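Family 88 glycosyl hydrolase (Bacteroides thetaiotaomicron, PDB 5NOA) probably acts as a polysaccharide lyase that removes rhamnose caps from complex arabinogalactan proteins, though its sequence places it among the family 88 glycoside hydrolases. Local coordinates at residues Gly42-Gln45 with Thr46-Glu50; Met144-Gln147 with Met148-Pro151; Tyr249-Glu252 with Tyr253-Phe257. One frame throughout, in Å; residues are numbered along the deposited sequence.

Contact 1: Gly42-Gln45 with Thr46-Glu50; sequences GYWQ and TNHPE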
ATOM      1  N   GLY A  42       4.098   2.610  18.699  1.00  9.97           N
ATOM      2  CA  GLY A  42       4.643   2.095  19.948  1.00 11.26           C
ATOM      3  C   GLY A  42       4.003   0.790  20.371  1.00 10.50           C
ATOM      4  O   GLY A  42       4.708  -0.147  20.815  1.00 12.08           O
ATOM      5  N   TYR A  43       2.672   0.705  20.273  1.00  9.85           N
ATOM      6  CA  TYR A  43       1.957  -0.530  20.615  1.00 10.55           C
ATOM      7  C   TYR A  43       2.512  -1.674  19.751  1.00  9.88           C
ATOM      8  O   TYR A  43       2.787  -2.776  20.246  1.00 11.20           O
ATOM      9  CB  TYR A  43       0.453  -0.339  20.430  1.00 11.73           C
ATOM     10  CG  TYR A  43      -0.340  -1.579  20.659  1.00 13.06           C
ATOM     11  CD1 TYR A  43      -0.774  -1.947  21.914  1.00 13.53           C
ATOM     12  CD2 TYR A  43      -0.639  -2.417  19.603  1.00 13.74           C
ATOM     13  CE1 TYR A  43      -1.520  -3.103  22.102  1.00 15.34           C
ATOM     14  CE2 TYR A  43      -1.362  -3.579  19.775  1.00 15.67           C
ATOM     15  CZ  TYR A  43      -1.793  -3.922  21.027  1.00 15.40           C
ATOM     16  OH  TYR A  43      -2.505  -5.069  21.183  1.00 22.63           O
ATOM     17  N   TRP A  44       2.609  -1.408  18.454  1.00  9.56           N
ATOM     18  CA  TRP A  44       3.044  -2.467  17.556  1.00  9.28           C
ATOM     19  C   TRP A  44       4.466  -2.932  17.918  1.00  8.73           C
ATOM     20  O   TRP A  44       4.753  -4.128  18.052  1.00 10.54           O
ATOM     21  CB  TRP A  44       2.972  -2.039  16.106  1.00 10.23           C
ATOM     22  CG  TRP A  44       3.372  -3.126  15.236  1.00 12.68           C
ATOM     23  CD1 TRP A  44       4.630  -3.329  14.715  1.00 14.75           C
ATOM     24  CD2 TRP A  44       2.600  -4.230  14.857  1.00 13.81           C
ATOM     25  NE1 TRP A  44       4.674  -4.482  14.025  1.00 15.71           N
ATOM     26  CE2 TRP A  44       3.437  -5.062  14.050  1.00 13.34           C
ATOM     27  CE3 TRP A  44       1.289  -4.614  15.080  1.00 16.12           C
ATOM     28  CZ2 TRP A  44       3.009  -6.278  13.541  1.00 16.10           C
ATOM     29  CZ3 TRP A  44       0.844  -5.834  14.486  1.00 18.10           C
ATOM     30  CH2 TRP A  44       1.712  -6.622  13.739  1.00 16.30           C
ATOM     31  N   GLN A  45       5.369  -1.977  18.065  1.00  9.12           N
ATOM     32  CA  GLN A  45       6.777  -2.342  18.307  1.00  9.94           C
ATOM     33  C   GLN A  45       6.990  -3.010  19.672  1.00 11.04           C
ATOM     34  O   GLN A  45       7.771  -3.953  19.788  1.00 12.68           O
ATOM     35  CB  GLN A  45       7.686  -1.147  18.095  1.00  9.81           C
ATOM     36  CG  GLN A  45       7.703  -0.717  16.644  1.00  9.20           C
ATOM     37  CD  GLN A  45       8.563   0.486  16.318  1.00  9.79           C
ATOM     38  OE1 GLN A  45       9.214   1.069  17.191  1.00 12.49           O
ATOM     39  NE2 GLN A  45       8.554   0.890  15.048  1.00  9.99           N
ATOM     40  N   THR A  46       6.224  -2.549  20.669  1.00 11.22           N
ATOM     41  CA  THR A  46       6.267  -3.169  21.993  1.00 12.76           C
ATOM     42  C   THR A  46       5.849  -4.622  21.947  1.00 13.66           C
ATOM     43  O   THR A  46       6.416  -5.469  22.641  1.00 15.21           O
ATOM     44  CB  THR A  46       5.372  -2.382  22.984  1.00 14.25           C
ATOM     45  OG1 THR A  46       5.976  -1.112  23.190  1.00 17.83           O
ATOM     46  CG2 THR A  46       5.204  -3.096  24.307  1.00 16.87           C
ATOM     47  N   ASN A  47       4.825  -4.904  21.162  1.00 11.85           N
ATOM     48  CA  ASN A  47       4.281  -6.241  21.096  1.00 13.15           C
ATOM     49  C   ASN A  47       5.011  -7.159  20.090  1.00 12.45           C
ATOM     50  O   ASN A  47       4.756  -8.347  20.051  1.00 16.17           O
ATOM     51  CB  ASN A  47       2.785  -6.111  20.816  1.00 15.33           C
ATOM     52  CG  ASN A  47       2.021  -5.718  22.060  1.00 18.24           C
ATOM     53  OD1 ASN A  47       1.862  -6.543  22.932  1.00 26.49           O
ATOM     54  ND2 ASN A  47       1.590  -4.461  22.177  1.00 18.20           N
ATOM     55  N   HIS A  48       5.926  -6.582  19.306  1.00 12.19           N
ATOM     56  CA  HIS A  48       6.736  -7.320  18.322  1.00 12.34           C
ATOM     57  C   HIS A  48       8.228  -6.987  18.457  1.00 12.74           C
ATOM     58  O   HIS A  48       8.818  -6.417  17.557  1.00 15.18           O
ATOM     59  CB  HIS A  48       6.208  -7.063  16.923  1.00 14.16           C
ATOM     60  CG  HIS A  48       4.797  -7.479  16.773  1.00 14.25           C
ATOM     61  ND1 HIS A  48       3.735  -6.673  17.114  1.00 15.76           N
ATOM     62  CD2 HIS A  48       4.273  -8.669  16.409  1.00 17.10           C
ATOM     63  CE1 HIS A  48       2.609  -7.339  16.929  1.00 18.60           C
ATOM     64  NE2 HIS A  48       2.908  -8.551  16.498  1.00 19.28           N
ATOM     65  N   PRO A  49       8.845  -7.351  19.581  1.00 14.94           N
ATOM     66  CA  PRO A  49      10.270  -7.027  19.742  1.00 17.90           C
ATOM     67  C   PRO A  49      11.187  -7.798  18.805  1.00 19.64           C
ATOM     68  O   PRO A  49      12.289  -7.331  18.551  1.00 25.16           O
ATOM     69  CB  PRO A  49      10.552  -7.415  21.195  1.00 20.34           C
ATOM     70  CG  PRO A  49       9.513  -8.432  21.530  1.00 19.68           C
ATOM     71  CD  PRO A  49       8.292  -7.959  20.800  1.00 15.78           C
ATOM     72  N   GLU A  50      10.745  -8.956  18.318  1.00 15.63           N
ATOM     73  CA  GLU A  50      11.561  -9.780  17.435  1.00 15.49           C
ATOM     74  C   GLU A  50      11.108  -9.631  15.992  1.00 13.91           C
ATOM     75  O   GLU A  50       9.916  -9.596  15.679  1.00 19.50           O
ATOM     76  CB  GLU A  50      11.530 -11.229  17.872  1.00 21.26           C
ATOM     77  CG  GLU A  50      12.150 -11.440  19.259  1.00 26.40           C
ATOM     78  CD  GLU A  50      12.363 -12.915  19.602  1.00 35.36           C
ATOM     79  OE1 GLU A  50      11.369 -13.680  19.662  1.00 48.40           O
ATOM     80  OE2 GLU A  50      13.531 -13.318  19.818  1.00 46.62           O
TER

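Contact 2: Met144-Gln147 with Met148-Pro151; sequences MEYQ and MSTP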
ATOM      1  N   MET A 144      15.814  -6.855  -9.452  1.00  8.10           N
ATOM      2  CA  MET A 144      14.979  -6.097 -10.386  1.00  8.37           C
ATOM      3  C   MET A 144      15.613  -5.953 -11.766  1.00  7.87           C
ATOM      4  O   MET A 144      14.925  -5.996 -12.774  1.00  8.72           O
ATOM      5  CB  MET A 144      14.621  -4.715  -9.821  1.00  9.67           C
ATOM      6  CG  MET A 144      13.862  -4.718  -8.496  1.00 10.34           C
ATOM      7  SD  MET A 144      12.530  -5.948  -8.332  1.00  9.78           S
ATOM      8  CE  MET A 144      11.403  -5.447  -9.628  1.00 11.67           C
ATOM      9  N   GLU A 145      16.934  -5.811 -11.803  1.00  8.19           N
ATOM     10  CA  GLU A 145      17.638  -5.715 -13.074  1.00  9.20           C
ATOM     11  C   GLU A 145      17.589  -7.037 -13.849  1.00  8.75           C
ATOM     12  O   GLU A 145      17.430  -7.015 -15.068  1.00 10.96           O
ATOM     13  CB  GLU A 145      19.022  -5.115 -12.887  1.00 10.37           C
ATOM     14  CG  GLU A 145      18.887  -3.658 -12.418  1.00 11.74           C
ATOM     15  CD  GLU A 145      20.094  -3.005 -11.760  1.00 12.46           C
ATOM     16  OE1 GLU A 145      21.232  -3.532 -11.887  1.00 14.58           O
ATOM     17  OE2 GLU A 145      19.907  -1.931 -11.098  1.00 12.65           O
ATOM     18  N   TYR A 146      17.668  -8.188 -13.164  1.00  8.73           N
ATOM     19  CA  TYR A 146      17.429  -9.444 -13.849  1.00  7.78           C
ATOM     20  C   TYR A 146      15.987  -9.501 -14.368  1.00  8.50           C
ATOM     21  O   TYR A 146      15.726  -9.816 -15.530  1.00  9.35           O
ATOM     22  CB  TYR A 146      17.694 -10.647 -12.938  1.00  9.31           C
ATOM     23  CG  TYR A 146      17.294 -11.930 -13.633  1.00 10.33           C
ATOM     24  CD1 TYR A 146      18.082 -12.455 -14.664  1.00 12.15           C
ATOM     25  CD2 TYR A 146      16.113 -12.587 -13.313  1.00 10.63           C
ATOM     26  CE1 TYR A 146      17.674 -13.587 -15.348  1.00 13.82           C
ATOM     27  CE2 TYR A 146      15.727 -13.733 -13.972  1.00 11.86           C
ATOM     28  CZ  TYR A 146      16.497 -14.234 -14.990  1.00 13.00           C
ATOM     29  OH  TYR A 146      16.112 -15.371 -15.658  1.00 15.65           O
ATOM     30  N   GLN A 147      15.023  -9.182 -13.518  1.00  8.53           N
ATOM     31  CA  GLN A 147      13.630  -9.192 -13.943  1.00  8.09           C
ATOM     32  C   GLN A 147      13.416  -8.348 -15.190  1.00  8.36           C
ATOM     33  O   GLN A 147      12.774  -8.778 -16.147  1.00  8.46           O
ATOM     34  CB  GLN A 147      12.739  -8.721 -12.816  1.00  7.83           C
ATOM     35  CG  GLN A 147      11.260  -8.786 -13.097  1.00  8.03           C
ATOM     36  CD  GLN A 147      10.452  -8.524 -11.858  1.00  8.31           C
ATOM     37  OE1 GLN A 147      10.797  -8.994 -10.778  1.00 10.21           O
ATOM     38  NE2 GLN A 147       9.351  -7.810 -12.025  1.00  8.65           N
ATOM     39  N   MET A 148      13.967  -7.138 -15.196  1.00  8.43           N
ATOM     40  CA  MET A 148      13.770  -6.238 -16.329  1.00  8.55           C
ATOM     41  C   MET A 148      14.433  -6.742 -17.619  1.00 10.00           C
ATOM     42  O   MET A 148      14.022  -6.364 -18.705  1.00 11.76           O
ATOM     43  CB  MET A 148      14.255  -4.824 -16.006  1.00 10.62           C
ATOM     44  CG  MET A 148      13.426  -4.159 -14.926  1.00 10.40           C
ATOM     45  SD  MET A 148      13.871  -2.433 -14.656  1.00 11.67           S
ATOM     46  CE  MET A 148      15.543  -2.536 -14.041  1.00 12.29           C
ATOM     47  N   SER A 149      15.428  -7.611 -17.487  1.00  9.37           N
ATOM     48  CA  SER A 149      16.098  -8.206 -18.637  1.00 10.35           C
ATOM     49  C   SER A 149      15.308  -9.296 -19.281  1.00 10.03           C
ATOM     50  O   SER A 149      15.567  -9.674 -20.423  1.00 11.98           O
ATOM     51  CB  SER A 149      17.480  -8.758 -18.246  1.00 11.68           C
ATOM     52  OG  SER A 149      17.457 -10.010 -17.594  1.00 11.18           O
ATOM     53  N   THR A 150      14.345  -9.856 -18.568  1.00 10.11           N
ATOM     54  CA  THR A 150      13.512 -10.939 -19.117  1.00  9.35           C
ATOM     55  C   THR A 150      12.467 -10.327 -20.069  1.00 10.10           C
ATOM     56  O   THR A 150      12.149  -9.151 -19.952  1.00 10.91           O
ATOM     57  CB  THR A 150      12.800 -11.743 -18.013  1.00  9.88           C
ATOM     58  OG1 THR A 150      11.787 -10.955 -17.391  1.00  9.79           O
ATOM     59  CG2 THR A 150      13.783 -12.277 -17.008  1.00 10.20           C
ATOM     60  N   PRO A 151      11.933 -11.146 -20.996  1.00 10.72           N
ATOM     61  CA  PRO A 151      10.908 -10.598 -21.895  1.00 11.12           C
ATOM     62  C   PRO A 151       9.540 -10.471 -21.276  1.00 10.58           C
ATOM     63  O   PRO A 151       8.689  -9.799 -21.848  1.00 14.15           O
ATOM     64  CB  PRO A 151      10.864 -11.598 -23.068  1.00 13.96           C
ATOM     65  CG  PRO A 151      11.622 -12.778 -22.648  1.00 15.90           C
ATOM     66  CD  PRO A 151      12.412 -12.472 -21.421  1.00 11.46           C
TER

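Contact 3: Tyr249-Glu252 with Tyr253-Phe257; sequences YRQE and YIDRF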
ATOM      1  N   TYR A 249       5.637   8.902 -19.222  1.00  9.82           N
ATOM      2  CA  TYR A 249       4.412   8.184 -18.905  1.00 10.61           C
ATOM      3  C   TYR A 249       3.632   8.808 -17.742  1.00  9.91           C
ATOM      4  O   TYR A 249       2.575   8.300 -17.389  1.00 12.15           O
ATOM      5  CB  TYR A 249       4.715   6.718 -18.594  1.00 11.75           C
ATOM      6  CG  TYR A 249       5.388   5.999 -19.738  1.00 12.64           C
ATOM      7  CD1 TYR A 249       4.746   5.843 -20.978  1.00 13.30           C
ATOM      8  CD2 TYR A 249       6.637   5.473 -19.581  1.00 11.56           C
ATOM      9  CE1 TYR A 249       5.358   5.158 -22.006  1.00 14.96           C
ATOM     10  CE2 TYR A 249       7.254   4.797 -20.597  1.00 13.62           C
ATOM     11  CZ  TYR A 249       6.625   4.647 -21.796  1.00 13.77           C
ATOM     12  OH  TYR A 249       7.259   3.967 -22.822  1.00 18.39           O
ATOM     13  N   ARG A 250       4.122   9.916 -17.169  1.00 10.64           N
ATOM     14  CA  ARG A 250       3.550  10.462 -15.932  1.00 10.53           C
ATOM     15  C   ARG A 250       2.095  10.813 -16.070  1.00  9.69           C
ATOM     16  O   ARG A 250       1.320  10.553 -15.154  1.00 10.34           O
ATOM     17  CB  ARG A 250       4.370  11.682 -15.512  1.00 10.92           C
ATOM     18  CG  ARG A 250       3.971  12.311 -14.208  1.00 11.03           C
ATOM     19  CD  ARG A 250       5.047  13.294 -13.782  1.00 11.99           C
ATOM     20  NE  ARG A 250       4.775  13.980 -12.528  1.00 12.13           N
ATOM     21  CZ  ARG A 250       4.129  15.133 -12.418  1.00 12.38           C
ATOM     22  NH1 ARG A 250       3.634  15.730 -13.498  1.00 13.71           N
ATOM     23  NH2 ARG A 250       3.958  15.659 -11.205  1.00 14.68           N
ATOM     24  N   GLN A 251       1.712  11.357 -17.219  1.00 11.00           N
ATOM     25  CA  GLN A 251       0.310  11.744 -17.390  1.00 11.34           C
ATOM     26  C   GLN A 251      -0.642  10.554 -17.374  1.00  9.67           C
ATOM     27  O   GLN A 251      -1.788  10.675 -16.881  1.00 11.56           O
ATOM     28  CB  GLN A 251       0.085  12.598 -18.636  1.00 13.08           C
ATOM     29  CG  GLN A 251      -1.289  13.236 -18.682  1.00 14.94           C
ATOM     30  CD  GLN A 251      -1.509  14.216 -17.543  1.00 17.59           C
ATOM     31  OE1 GLN A 251      -0.676  15.075 -17.288  1.00 26.27           O
ATOM     32  NE2 GLN A 251      -2.614  14.081 -16.855  1.00 21.56           N
ATOM     33  N   GLU A 252      -0.185   9.406 -17.882  1.00 10.72           N
ATOM     34  CA  GLU A 252      -1.009   8.199 -17.796  1.00 12.11           C
ATOM     35  C   GLU A 252      -1.259   7.792 -16.361  1.00 10.78           C
ATOM     36  O   GLU A 252      -2.378   7.395 -15.995  1.00 11.38           O
ATOM     37  CB  GLU A 252      -0.381   7.037 -18.542  1.00 12.93           C
ATOM     38  CG  GLU A 252      -0.261   7.246 -20.042  1.00 15.06           C
ATOM     39  CD  GLU A 252       0.458   6.115 -20.752  1.00 17.86           C
ATOM     40  OE1 GLU A 252       0.218   4.949 -20.409  1.00 18.83           O
ATOM     41  OE2 GLU A 252       1.253   6.414 -21.651  1.00 26.59           O
ATOM     42  N   TYR A 253      -0.223   7.891 -15.526  1.00 10.45           N
ATOM     43  CA  TYR A 253      -0.376   7.544 -14.116  1.00  9.12           C
ATOM     44  C   TYR A 253      -1.287   8.505 -13.403  1.00  8.47           C
ATOM     45  O   TYR A 253      -2.136   8.097 -12.605  1.00  9.35           O
ATOM     46  CB  TYR A 253       0.959   7.488 -13.387  1.00  9.57           C
ATOM     47  CG  TYR A 253       1.999   6.639 -14.057  1.00  9.41           C
ATOM     48  CD1 TYR A 253       1.684   5.462 -14.742  1.00 12.56           C
ATOM     49  CD2 TYR A 253       3.294   7.029 -14.078  1.00  9.71           C
ATOM     50  CE1 TYR A 253       2.670   4.714 -15.374  1.00 12.47           C
ATOM     51  CE2 TYR A 253       4.291   6.290 -14.679  1.00 10.83           C
ATOM     52  CZ  TYR A 253       3.967   5.115 -15.321  1.00  9.97           C
ATOM     53  OH  TYR A 253       4.943   4.354 -15.916  1.00 11.48           O
ATOM     54  N   ILE A 254      -1.144   9.806 -13.700  1.00  8.22           N
ATOM     55  CA  ILE A 254      -2.005  10.805 -13.103  1.00  8.47           C
ATOM     56  C   ILE A 254      -3.443  10.545 -13.499  1.00  8.54           C
ATOM     57  O   ILE A 254      -4.360  10.601 -12.646  1.00  9.26           O
ATOM     58  CB  ILE A 254      -1.573  12.228 -13.525  1.00  9.36           C
ATOM     59  CG1 ILE A 254      -0.175  12.556 -12.943  1.00  9.55           C
ATOM     60  CG2 ILE A 254      -2.633  13.256 -13.163  1.00  9.90           C
ATOM     61  CD1 ILE A 254       0.436  13.814 -13.480  1.00 10.11           C
ATOM     62  N   ASP A 255      -3.648  10.280 -14.785  1.00  9.20           N
ATOM     63  CA  ASP A 255      -5.004  10.067 -15.292  1.00  9.95           C
ATOM     64  C   ASP A 255      -5.670   8.882 -14.595  1.00  9.25           C
ATOM     65  O   ASP A 255      -6.832   8.951 -14.202  1.00  9.75           O
ATOM     66  CB  ASP A 255      -5.019   9.863 -16.814  1.00 12.40           C
ATOM     67  CG  ASP A 255      -4.790  11.153 -17.615  1.00 15.29           C
ATOM     68  OD1 ASP A 255      -4.770  12.241 -17.017  1.00 19.15           O
ATOM     69  OD2 ASP A 255      -4.592  11.044 -18.851  1.00 21.69           O
ATOM     70  N   ARG A 256      -4.925   7.791 -14.440  1.00  8.39           N
ATOM     71  CA  ARG A 256      -5.485   6.631 -13.753  1.00  8.90           C
ATOM     72  C   ARG A 256      -5.711   6.888 -12.273  1.00  8.40           C
ATOM     73  O   ARG A 256      -6.699   6.439 -11.704  1.00  9.43           O
ATOM     74  CB  ARG A 256      -4.601   5.398 -13.947  1.00  9.90           C
ATOM     75  CG  ARG A 256      -5.104   4.138 -13.280  1.00 11.03           C
ATOM     76  CD  ARG A 256      -6.447   3.618 -13.737  1.00 12.61           C
ATOM     77  NE  ARG A 256      -6.354   3.088 -15.083  1.00 13.68           N
ATOM     78  CZ  ARG A 256      -6.880   3.630 -16.159  1.00 15.52           C
ATOM     79  NH1 ARG A 256      -7.558   4.806 -16.117  1.00 16.82           N
ATOM     80  NH2 ARG A 256      -6.679   3.037 -17.320  1.00 15.46           N
ATOM     81  N   PHE A 257      -4.778   7.566 -11.637  1.00  7.99           N
ATOM     82  CA  PHE A 257      -4.961   7.939 -10.237  1.00  7.53           C
ATOM     83  C   PHE A 257      -6.252   8.738 -10.054  1.00  7.58           C
ATOM     84  O   PHE A 257      -7.010   8.460  -9.145  1.00  8.16           O
ATOM     85  CB  PHE A 257      -3.747   8.730  -9.785  1.00  7.68           C
ATOM     86  CG  PHE A 257      -3.750   9.116  -8.349  1.00  7.56           C
ATOM     87  CD1 PHE A 257      -3.641   8.186  -7.349  1.00  8.30           C
ATOM     88  CD2 PHE A 257      -3.733  10.442  -7.988  1.00  9.69           C
ATOM     89  CE1 PHE A 257      -3.583   8.553  -6.010  1.00  9.17           C
ATOM     90  CE2 PHE A 257      -3.693  10.813  -6.659  1.00 11.08           C
ATOM     91  CZ  PHE A 257      -3.626   9.868  -5.676  1.00 10.14           C
TER

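Contact 1: Gly42-Gln45 with Thr46-Glu50
The imidazole of His-48 lies over the six-membered ring of Trp-44 in a face-to-face stack, with centroids 3.7 Å apart and planes inclined by 18°. CE1 of His-48 lies over the face of the benzo ring, 3.4 Å from Trp-44 CH2. The indole reaches this place because its CG is anti to the backbone N (chi1 -178°), while the histidine folds back over it from just beyond the helix end. A hydrogen bond fixes the turn of the imidazole: ND1 of His-48 donates to Trp-44 O at 2.9 Å, with the carbonyl oxygen almost exactly in the imidazole plane. One residue therefore offers both its ring and its carbonyl to the same partner, and the bond requires a proton on ND1.

One step back, Asn-47 treats Tyr-43 in a similar way. Its ND2 sits 3.3 Å above the tyrosine ring plane, over the centre, and also donates to Tyr-43 O at 2.8 Å. That oxygen takes the backbone N of Asn-47 as well, from the opposite face of the carbonyl plane. Gly-42 O is likewise gripped twice, by Thr-46 N at 2.8 Å and by Thr-46 OG1 at 2.9 Å. Side chains thus supplement the backbone bonds over the last turn of helix 29-47.

Trp-44 also stacks with Tyr-61 of helix 56-72, whose hydroxyl is hydrogen-bonded to NE2 of Gln-45; the indole further touches Tyr-80 of helix 75-87 and Val-361 of helix 358-377, wedging this helix end among three others.

Contact 2: Met144-Gln147 with Met148-Pro151
Met-148 folds back along the preceding turn, its CG 3.2 Å from Met-144 O, the carbonyl that accepts the backbone N of Met-148 at 2.8 Å. The chain runs out extended and then bends at chi3 (-65°), which brings its CE methyl to 3.9 Å from CG of Glu-145. The Met-148 side chain also packs on Leu-180, Tyr-181 and Met-169, while the carboxylate of Glu-145 turns to Arg-141 and Tyr-181.

Gln-147 contributes chiefly its carbonyl; the amide OE1 is hydrogen-bonded to Gln-118. The carbonyl oxygen receives both the backbone N and OG1 of Thr-150, the hydroxyl lying in the carbonyl plane at 2.7 Å and the N-H well above it. These bonds close the C-terminal end of helix 135-149, one of the helices of the (alpha/alpha)6 barrel expected of family 88, with the hydroxyls of Ser-149 and Thr-150 taking up carbonyls of the final turn. Ser-149 OG donates to Tyr-146 O at 2.7 Å, on a lone pair.

OG1 of Thr-150 also bonds Tyr-155, and the CG2 methyl lies over one face of the Tyr-146 ring, a CH-pi contact 4.2 Å from the centroid.

Contact 3: Tyr249-Glu252 with Tyr253-Phe257
Tyr-253 packs against Tyr-249 through apolar carbon: CB of Tyr-249 touches CZ of Tyr-253 at 3.7 Å, and the phenol oxygen of Tyr-253 rests close to the same CB. The ring is directed back toward Tyr-249, with CG anti to the carbonyl carbon (chi1 -51°). A van der Waals contact joins Arg-250 and Ile-254. CD1 of the isoleucine lies over one face of the guanidinium, toward its rim, and comes to 3.7 Å from NH1; the arginine is fully extended from CG to NE, while Ile-254 also packs on Phe-307 and Leu-240.

One polar atom also faces a ring: Tyr-249 O stands 3.6 Å above the centre of the Tyr-253 ring, and the same oxygen accepts weak bonds from Tyr-253 N and Glu-252 N. Replacing Tyr-253 with an alanine would probably leave this carbonyl and the CB of Tyr-249 without their aromatic partner and open a gap against Leu-185 and Leu-189.

Among hydrogen bonds, one links two exposed side chains: NE2 of Gln-251 donates to OD1 of Asp-255 at 2.8 Å and 160°. The acceptor lies in the amide plane, but the donor approaches from above the carboxylate plane. A bend at chi2 (63°) curls the glutamine toward its partner one turn on. Backbone bonds run alongside, Ile-254 N to Arg-250 O at 3.0 Å and Asp-255 N to Gln-251 O at 2.8 Å.

The first turns of helix 250-266 and the preceding Tyr-249 lie against helix 180-196, the Tyr-249 hydroxyl hydrogen-bonded to Glu-183 and Arg-256 salt-bridged to Asp-193, while Ile-254 and Phe-257 settle on leucines of helix 226-242.

Contacts 1 and 2 sit at the C-terminal ends of helices 29-47 and 135-149, whereas contact 3 occupies the opening turns of helix 250-266. All three lie well away from the centre of the chain. Contacts 1 and 3 fall on opposite sides of it, their centres about 38 Å apart, and contact 1 is about 37 Å from contact 2 between centres. Contacts 2 and 3 are closer, with nearest atoms about 11 Å apart, and share a neighbour: Met-148 packs on the start of helix 180-196 and Tyr-253 on its middle. None includes a residue known to be catalytic or ligand-binding; all are best described as packing at helix ends of what is probably an (alpha/alpha)6 barrel.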